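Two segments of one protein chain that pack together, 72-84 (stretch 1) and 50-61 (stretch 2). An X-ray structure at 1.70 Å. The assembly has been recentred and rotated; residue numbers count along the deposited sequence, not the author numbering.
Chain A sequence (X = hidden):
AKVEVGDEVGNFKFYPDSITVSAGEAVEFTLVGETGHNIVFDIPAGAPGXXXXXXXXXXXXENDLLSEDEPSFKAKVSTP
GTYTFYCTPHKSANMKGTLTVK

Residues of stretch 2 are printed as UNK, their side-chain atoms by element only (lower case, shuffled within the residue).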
# COMPACT_ATOMS: atom_id res chain seq x y z
N SER A 72 10.74 4.15 2.74
CA SER A 72 9.72 4.20 1.73
C SER A 72 9.62 2.95 0.85
O SER A 72 10.53 2.11 0.83
CB SER A 72 9.97 5.47 0.93
OG SER A 72 11.36 5.67 0.79
N PHE A 73 8.47 2.82 0.17
CA PHE A 73 8.16 1.74 -0.76
C PHE A 73 7.40 2.38 -1.92
O PHE A 73 6.45 3.12 -1.69
CB PHE A 73 7.26 0.72 -0.13
CG PHE A 73 6.82 -0.39 -1.07
CD1 PHE A 73 7.78 -1.18 -1.68
CD2 PHE A 73 5.48 -0.59 -1.29
CE1 PHE A 73 7.39 -2.19 -2.53
CE2 PHE A 73 5.11 -1.60 -2.14
CZ PHE A 73 6.05 -2.39 -2.75
N LYS A 74 7.72 2.03 -3.16
CA LYS A 74 7.10 2.61 -4.34
C LYS A 74 6.38 1.51 -5.14
O LYS A 74 7.00 0.46 -5.40
CB LYS A 74 8.22 3.26 -5.12
CG LYS A 74 7.79 4.21 -6.22
CD LYS A 74 8.98 5.10 -6.57
CE LYS A 74 9.29 6.03 -5.39
NZ LYS A 74 10.03 7.21 -5.82
N ALA A 75 5.10 1.71 -5.44
CA ALA A 75 4.29 0.74 -6.17
C ALA A 75 3.75 1.39 -7.47
O ALA A 75 3.43 2.59 -7.46
CB ALA A 75 3.10 0.32 -5.34
N LYS A 76 3.65 0.65 -8.59
CA LYS A 76 3.09 1.13 -9.86
C LYS A 76 2.08 0.10 -10.32
O LYS A 76 2.40 -1.10 -10.35
CB LYS A 76 4.15 1.25 -10.94
CG LYS A 76 4.97 2.50 -10.91
CD LYS A 76 6.19 2.21 -11.74
CE LYS A 76 6.77 3.47 -12.33
NZ LYS A 76 6.00 3.83 -13.51
N VAL A 77 0.84 0.49 -10.58
CA VAL A 77 -0.20 -0.38 -11.09
C VAL A 77 -0.75 0.34 -12.35
O VAL A 77 -1.07 1.56 -12.40
CB VAL A 77 -1.31 -0.57 -10.04
CG1 VAL A 77 -2.40 -1.46 -10.63
CG2 VAL A 77 -0.76 -1.22 -8.76
N SER A 78 -0.65 -0.40 -13.46
CA SER A 78 -1.12 0.06 -14.77
C SER A 78 -2.59 -0.24 -15.08
O SER A 78 -3.16 0.51 -15.87
CB SER A 78 -0.23 -0.58 -15.87
OG SER A 78 1.17 -0.54 -15.58
N THR A 79 -3.25 -1.26 -14.53
CA THR A 79 -4.60 -1.62 -14.90
C THR A 79 -5.66 -0.79 -14.19
O THR A 79 -5.70 -0.80 -12.96
CB THR A 79 -4.82 -3.14 -14.61
OG1 THR A 79 -3.83 -3.80 -15.39
CG2 THR A 79 -6.22 -3.66 -14.91
N PRO A 80 -6.55 -0.07 -14.89
CA PRO A 80 -7.70 0.60 -14.30
C PRO A 80 -8.55 -0.27 -13.40
O PRO A 80 -8.83 -1.43 -13.70
CB PRO A 80 -8.44 1.13 -15.52
CG PRO A 80 -7.32 1.48 -16.46
CD PRO A 80 -6.43 0.25 -16.31
N GLY A 81 -8.95 0.25 -12.25
CA GLY A 81 -9.77 -0.47 -11.31
C GLY A 81 -9.53 0.11 -9.92
O GLY A 81 -8.78 1.09 -9.78
N THR A 82 -10.16 -0.40 -8.90
CA THR A 82 -9.94 0.03 -7.53
C THR A 82 -9.36 -1.17 -6.81
O THR A 82 -9.81 -2.31 -7.02
CB THR A 82 -11.25 0.41 -6.90
OG1 THR A 82 -11.69 1.54 -7.66
CG2 THR A 82 -11.15 0.78 -5.41
N TYR A 83 -8.35 -0.97 -5.97
CA TYR A 83 -7.69 -2.11 -5.34
C TYR A 83 -7.53 -1.75 -3.87
O TYR A 83 -7.30 -0.57 -3.61
CB TYR A 83 -6.32 -2.30 -5.96
CG TYR A 83 -6.40 -2.48 -7.47
CD1 TYR A 83 -6.84 -3.68 -8.00
CD2 TYR A 83 -6.03 -1.42 -8.29
CE1 TYR A 83 -6.92 -3.83 -9.37
CE2 TYR A 83 -6.11 -1.56 -9.66
CZ TYR A 83 -6.55 -2.76 -10.17
OH TYR A 83 -6.60 -2.91 -11.54
N THR A 84 -7.70 -2.69 -2.94
CA THR A 84 -7.46 -2.47 -1.51
C THR A 84 -6.04 -2.88 -1.15
O THR A 84 -5.46 -3.81 -1.74
CB THR A 84 -8.46 -3.29 -0.72
OG1 THR A 84 -9.72 -2.71 -0.98
CG2 THR A 84 -8.23 -3.26 0.80
N UNK A 50 -2.66 -11.14 -15.25
CA UNK A 50 -1.76 -9.99 -15.41
C UNK A 50 -1.92 -8.99 -14.24
O UNK A 50 -0.94 -8.42 -13.75
o UNK A 50 -3.42 -9.03 -16.90
c UNK A 50 -1.55 -10.13 -17.95
c UNK A 50 -2.02 -9.28 -16.79
N UNK A 51 -3.16 -8.85 -13.76
CA UNK A 51 -3.48 -7.96 -12.64
C UNK A 51 -2.95 -8.59 -11.35
O UNK A 51 -2.29 -7.87 -10.59
c UNK A 51 -5.42 -6.89 -11.33
c UNK A 51 -5.02 -7.75 -12.53
c UNK A 51 -5.47 -7.01 -13.78
N UNK A 52 -3.19 -9.90 -11.13
CA UNK A 52 -2.64 -10.60 -9.98
C UNK A 52 -1.14 -10.43 -9.92
O UNK A 52 -0.60 -10.11 -8.85
c UNK A 52 -2.94 -12.09 -10.06
N UNK A 53 -0.43 -10.53 -11.06
CA UNK A 53 1.01 -10.34 -11.03
C UNK A 53 1.40 -8.91 -10.75
O UNK A 53 2.39 -8.67 -10.06
o UNK A 53 1.34 -12.16 -12.58
c UNK A 53 1.65 -10.78 -12.34
N UNK A 54 0.64 -7.94 -11.25
CA UNK A 54 0.99 -6.55 -10.99
C UNK A 54 0.87 -6.20 -9.53
O UNK A 54 1.72 -5.51 -9.00
o UNK A 54 -0.26 -3.09 -13.64
c UNK A 54 0.08 -5.55 -11.64
o UNK A 54 -1.98 -4.33 -13.25
c UNK A 54 0.18 -5.30 -13.10
c UNK A 54 -0.77 -4.15 -13.36
N UNK A 55 -0.22 -6.66 -8.93
CA UNK A 55 -0.52 -6.41 -7.53
C UNK A 55 0.51 -7.08 -6.62
O UNK A 55 1.01 -6.44 -5.67
c UNK A 55 -4.40 -6.77 -7.50
c UNK A 55 -3.09 -4.67 -7.49
c UNK A 55 -1.92 -6.90 -7.27
c UNK A 55 -3.10 -6.15 -7.92
N UNK A 56 0.93 -8.33 -6.94
CA UNK A 56 2.01 -8.98 -6.17
C UNK A 56 3.30 -8.18 -6.29
O UNK A 56 3.98 -7.95 -5.28
c UNK A 56 1.07 -12.61 -6.47
c UNK A 56 1.03 -11.12 -6.28
n UNK A 56 2.03 -12.94 -4.23
c UNK A 56 0.87 -13.21 -5.08
c UNK A 56 2.29 -10.42 -6.66
N UNK A 57 3.65 -7.67 -7.48
CA UNK A 57 4.84 -6.87 -7.66
C UNK A 57 4.75 -5.52 -6.96
O UNK A 57 5.75 -4.87 -6.69
c UNK A 57 5.07 -6.58 -9.11
N UNK A 58 3.54 -5.10 -6.66
CA UNK A 58 3.32 -3.82 -6.02
C UNK A 58 3.18 -4.03 -4.51
O UNK A 58 2.81 -3.09 -3.80
c UNK A 58 2.03 -3.17 -6.57
N UNK A 59 3.40 -5.25 -4.00
CA UNK A 59 3.25 -5.51 -2.60
C UNK A 59 4.58 -5.76 -1.96
O UNK A 59 5.55 -6.20 -2.58
c UNK A 59 2.39 -6.70 -2.40
o UNK A 59 1.10 -6.50 -2.91
N UNK A 60 4.69 -5.35 -0.70
CA UNK A 60 5.86 -5.69 0.10
C UNK A 60 5.74 -7.15 0.48
O UNK A 60 4.68 -7.75 0.63
c UNK A 60 7.96 -2.97 3.27
s UNK A 60 6.51 -2.34 2.44
c UNK A 60 5.94 -4.88 1.40
c UNK A 60 6.53 -3.53 1.07
N UNK A 61 6.90 -7.72 0.66
CA UNK A 61 7.01 -9.10 1.07
C UNK A 61 6.47 -9.10 2.49
O UNK A 61 6.91 -8.24 3.25
c UNK A 61 8.93 -10.82 1.23
o UNK A 61 8.09 -11.72 1.18
o UNK A 61 10.12 -11.01 1.51
c UNK A 61 8.50 -9.40 0.93
O HOH W 1 -4.18 -6.12 -17.10
O HOH W 2 3.50 -3.72 -10.12
O HOH W 3 6.78 -2.23 -6.21

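Position 50 carries one carbon bearing one oxygen and one carbon, a beta-branched hydroxyl; the oxygen lies 3.0 Å from a water that donates to T79 OG1 at 2.9 Å. It is T50. Position 51 has three side-chain carbons, one carrying the other two; one of the pair lies 3.6 Å from T79 CG2 and the other 3.9 Å from Y83 CE1. This is V51, the two atoms being CG2 and CG1 respectively.

Position 52 has a single carbon and is A52; position 53 has a carbon then an oxygen and is S53. Neither reaches stretch 1.

Position 54 shows three carbons, the third carrying two oxygens, one 2.7 Å from S78 N and the other 2.9 Å from T79 OG1: E54. Both oxygens are engaged: S78 N donates to OE2 with an N-H...O angle of 152°, and T79 OG1 donates to OE1.

Position 55 has four carbons forked at the second. Although its CA-to-CB bond points sideways, the end of the side chain comes nearer: one terminal carbon sits 4.2 Å from the centroid of the Y83 ring, 23° off the normal, a CH-pi contact over the face. This is L55, and the carbon is CD2.

Position 56, four carbons in a row ending in nitrogen, is K56, out of reach of stretch 1. Position 57, one carbon, is A57; its contribution is through the backbone, where a water donates to A57 O (2.9 Å) and to K74 O (2.8 Å).

Position 58 also has one carbon, its CB, packed 3.9 Å from A75 CB and 4.0 Å from V77 CG2; its backbone O approaches F73 CE2 to 3.2 Å near the ring plane. It is A58, and this buried carbonyl has no hydrogen-bond partner in the model.

Position 59, a carbon then an oxygen, has its CB pointing away from stretch 1. It is S59, whose OG donates to L55 O at 2.8 Å. Position 60 is an unbranched run of two carbons, sulfur and carbon; the second carbon lies 3.7 Å from the F73 ring centroid, only 5° off the normal, while the sulfur is oblique at 4.5 Å. This is M60. Position 61 has two carbons, the second carrying two oxygens: D61, which makes no contact.

The contact buries 561 Å² in total. Apolar packing runs from V51 and L55 against Y83, through A58 against A75 and V77, to M60 on F73. E54 adds a polar clamp by accepting from consecutive residues, one through its backbone and one through its hydroxyl. A water donates to both E54 O (2.8 Å) and K76 O (2.9 Å).

Stretch 2 (50-61) TVASELKAASMD
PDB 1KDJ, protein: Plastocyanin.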